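Local coordinates for putative hemin transport system, substrate-binding protein (Burkholderia cenocepacia J2315, PDB 5GIZ), which probably captures heme in the periplasm and hands it on to an inner-membrane hemin transporter, as substrate-binding proteins of this family do, at residues T161-V165 and K192-T196. Residues are numbered along the deposited sequence; the frame is centred on the assembly and turned at random.
Sequences TQALV and KPLTT
V165 and K192 form an antiparallel, hydrogen-bonded pair in the mixed sheet of one lobe of this periplasmic binding protein, joining strand 162-166, the returning arm of the hairpin with strand 151-159, to the short strand 191-193. Both backbone bonds of the pair are present: V165 N to K192 O at 3.0 Å, with a nearly linear N-H...O angle of 172°, and K192 N to V165 O at 3.1 Å. L164 and P193 follow as a non-hydrogen-bonded pair, so the proline, which has no N-H to give, sits where none is needed. Beyond it the ladder gains one more bond, L194 N to A163 O at 2.7 Å, the donor nearly in line with the carbonyl. The same oxygen receives a CA-H...O contact from P193. Past this point the chains diverge: a water that accepts from A163 N and donates only weakly to L194 O spans the gap, and T195 turns to N-cap helix 196-202 through OG1, bonded to A198 N.

Apolar contacts fall into two groups. In one, L164 and P193 meet through CD1 and CD, 3.8 Å apart; with CG of L164 turned away from its backbone N (chi1 -173°), the branch ending in CD1 extends over the K192-P193 peptide, 3.6 Å from P193 N. The L164 side chain is close to Y191, a heme-binding residue in another structure of this protein, which places the strand pair beside the heme-binding region. On the face that carries V165 and K192, the V165 side chain crosses that of L194, which comes in from just past the strand end, at about a right angle, and M185 touches both. V165 CG1 reaches L194 CB at 3.9 Å, while A163 CB approaches L194 CD2 at 4.2 Å.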
ATOM      1  N   THR A 161      13.147 -13.130  16.836  1.00 29.33           N
ATOM      2  CA  THR A 161      12.216 -12.650  17.855  1.00 29.51           C
ATOM      3  C   THR A 161      11.977 -11.132  17.805  1.00 28.36           C
ATOM      4  O   THR A 161      11.243 -10.613  18.648  1.00 27.44           O
ATOM      5  CB  THR A 161      12.699 -13.002  19.281  1.00 30.21           C
ATOM      6  OG1 THR A 161      13.963 -12.365  19.561  1.00 33.69           O
ATOM      7  CG2 THR A 161      12.815 -14.526  19.462  1.00 32.85           C
ATOM      8  N   GLN A 162      12.581 -10.422  16.847  1.00 25.22           N
ATOM      9  CA  GLN A 162      12.458  -8.951  16.787  1.00 24.05           C
ATOM     10  C   GLN A 162      11.566  -8.457  15.666  1.00 21.31           C
ATOM     11  O   GLN A 162      11.856  -8.646  14.500  1.00 21.88           O
ATOM     12  CB  GLN A 162      13.819  -8.284  16.705  1.00 25.49           C
ATOM     13  CG  GLN A 162      13.747  -6.805  16.996  1.00 27.29           C
ATOM     14  CD  GLN A 162      15.099  -6.243  17.363  1.00 28.75           C
ATOM     15  OE1 GLN A 162      15.229  -5.497  18.340  1.00 31.18           O
ATOM     16  NE2 GLN A 162      16.107  -6.586  16.575  1.00 29.17           N
ATOM     17  N   ALA A 163      10.520  -7.706  16.040  1.00 19.38           N
ATOM     18  CA  ALA A 163       9.621  -7.146  15.050  1.00 17.86           C
ATOM     19  C   ALA A 163      10.212  -5.891  14.436  1.00 17.52           C
ATOM     20  O   ALA A 163      10.874  -5.093  15.149  1.00 18.52           O
ATOM     21  CB  ALA A 163       8.299  -6.779  15.702  1.00 17.48           C
ATOM     22  N   LEU A 164       9.946  -5.689  13.160  1.00 17.73           N
ATOM     23  CA  LEU A 164      10.246  -4.422  12.470  1.00 18.16           C
ATOM     24  C   LEU A 164       8.939  -3.620  12.417  1.00 16.36           C
ATOM     25  O   LEU A 164       7.945  -4.129  11.902  1.00 17.79           O
ATOM     26  CB  LEU A 164      10.763  -4.728  11.069  1.00 20.69           C
ATOM     27  CG  LEU A 164      11.272  -3.530  10.276  1.00 22.46           C
ATOM     28  CD1 LEU A 164      12.638  -3.117  10.799  1.00 24.19           C
ATOM     29  CD2 LEU A 164      11.347  -3.843   8.796  1.00 24.31           C
ATOM     30  N   VAL A 165       8.963  -2.390  12.946  1.00 15.58           N
ATOM     31  CA  VAL A 165       7.732  -1.627  13.166  1.00 14.62           C
ATOM     32  C   VAL A 165       7.779  -0.252  12.505  1.00 14.13           C
ATOM     33  O   VAL A 165       8.850   0.290  12.282  1.00 15.13           O
ATOM     34  CB  VAL A 165       7.429  -1.486  14.672  1.00 14.97           C
ATOM     35  CG1 VAL A 165       7.262  -2.865  15.279  1.00 15.92           C
ATOM     36  CG2 VAL A 165       8.538  -0.690  15.385  1.00 15.58           C
ATOM     37  N   LYS A 192      11.894   0.620  12.011  1.00 22.49           N
ATOM     38  CA  LYS A 192      13.025   0.327  12.877  1.00 25.03           C
ATOM     39  C   LYS A 192      12.745  -0.962  13.662  1.00 22.93           C
ATOM     40  O   LYS A 192      11.565  -1.251  13.957  1.00 21.19           O
ATOM     41  CB  LYS A 192      13.304   1.553  13.774  1.00 30.72           C
ATOM     42  CG  LYS A 192      13.459   1.300  15.264  1.00 35.65           C
ATOM     43  CD  LYS A 192      13.090   2.507  16.133  1.00 40.26           C
ATOM     44  CE  LYS A 192      13.859   3.768  15.812  1.00 42.71           C
ATOM     45  NZ  LYS A 192      15.290   3.620  16.176  1.00 46.65           N
ATOM     46  N   PRO A 193      13.796  -1.764  13.959  1.00 23.44           N
ATOM     47  CA  PRO A 193      13.631  -2.920  14.849  1.00 23.91           C
ATOM     48  C   PRO A 193      13.136  -2.500  16.214  1.00 23.00           C
ATOM     49  O   PRO A 193      13.664  -1.539  16.806  1.00 23.41           O
ATOM     50  CB  PRO A 193      15.038  -3.513  14.928  1.00 24.77           C
ATOM     51  CG  PRO A 193      15.642  -3.162  13.612  1.00 24.95           C
ATOM     52  CD  PRO A 193      15.129  -1.776  13.305  1.00 24.42           C
ATOM     53  N   LEU A 194      12.127  -3.209  16.701  1.00 22.36           N
ATOM     54  CA  LEU A 194      11.475  -2.901  17.949  1.00 22.37           C
ATOM     55  C   LEU A 194      12.211  -3.503  19.122  1.00 24.84           C
ATOM     56  O   LEU A 194      12.365  -4.703  19.190  1.00 24.45           O
ATOM     57  CB  LEU A 194      10.047  -3.464  17.921  1.00 21.61           C
ATOM     58  CG  LEU A 194       9.159  -3.224  19.132  1.00 20.45           C
ATOM     59  CD1 LEU A 194       8.779  -1.759  19.324  1.00 20.43           C
ATOM     60  CD2 LEU A 194       7.935  -4.149  19.011  1.00 21.07           C
ATOM     61  N   THR A 195      12.615  -2.662  20.056  1.00 28.03           N
ATOM     62  CA  THR A 195      13.246  -3.132  21.275  1.00 32.08           C
ATOM     63  C   THR A 195      12.138  -3.288  22.308  1.00 34.72           C
ATOM     64  O   THR A 195      11.131  -2.560  22.252  1.00 33.42           O
ATOM     65  CB  THR A 195      14.265  -2.110  21.768  1.00 33.72           C
ATOM     66  OG1 THR A 195      13.597  -0.864  22.036  1.00 34.68           O
ATOM     67  CG2 THR A 195      15.341  -1.894  20.710  1.00 34.07           C
ATOM     68  N   THR A 196      12.319  -4.214  23.252  1.00 37.48           N
ATOM     69  CA  THR A 196      11.281  -4.477  24.262  1.00 38.43           C
ATOM     70  C   THR A 196      11.009  -3.222  25.086  1.00 38.08           C
ATOM     71  O   THR A 196       9.893  -3.006  25.518  1.00 38.38           O
ATOM     72  CB  THR A 196      11.620  -5.655  25.210  1.00 40.82           C
ATOM     73  OG1 THR A 196      12.751  -5.307  26.012  1.00 40.26           O
ATOM     74  CG2 THR A 196      11.882  -6.965  24.434  1.00 41.10           C
TER
HETATM   75  O   HOH W   1      10.029  -7.128  18.870  1.00 32.32           O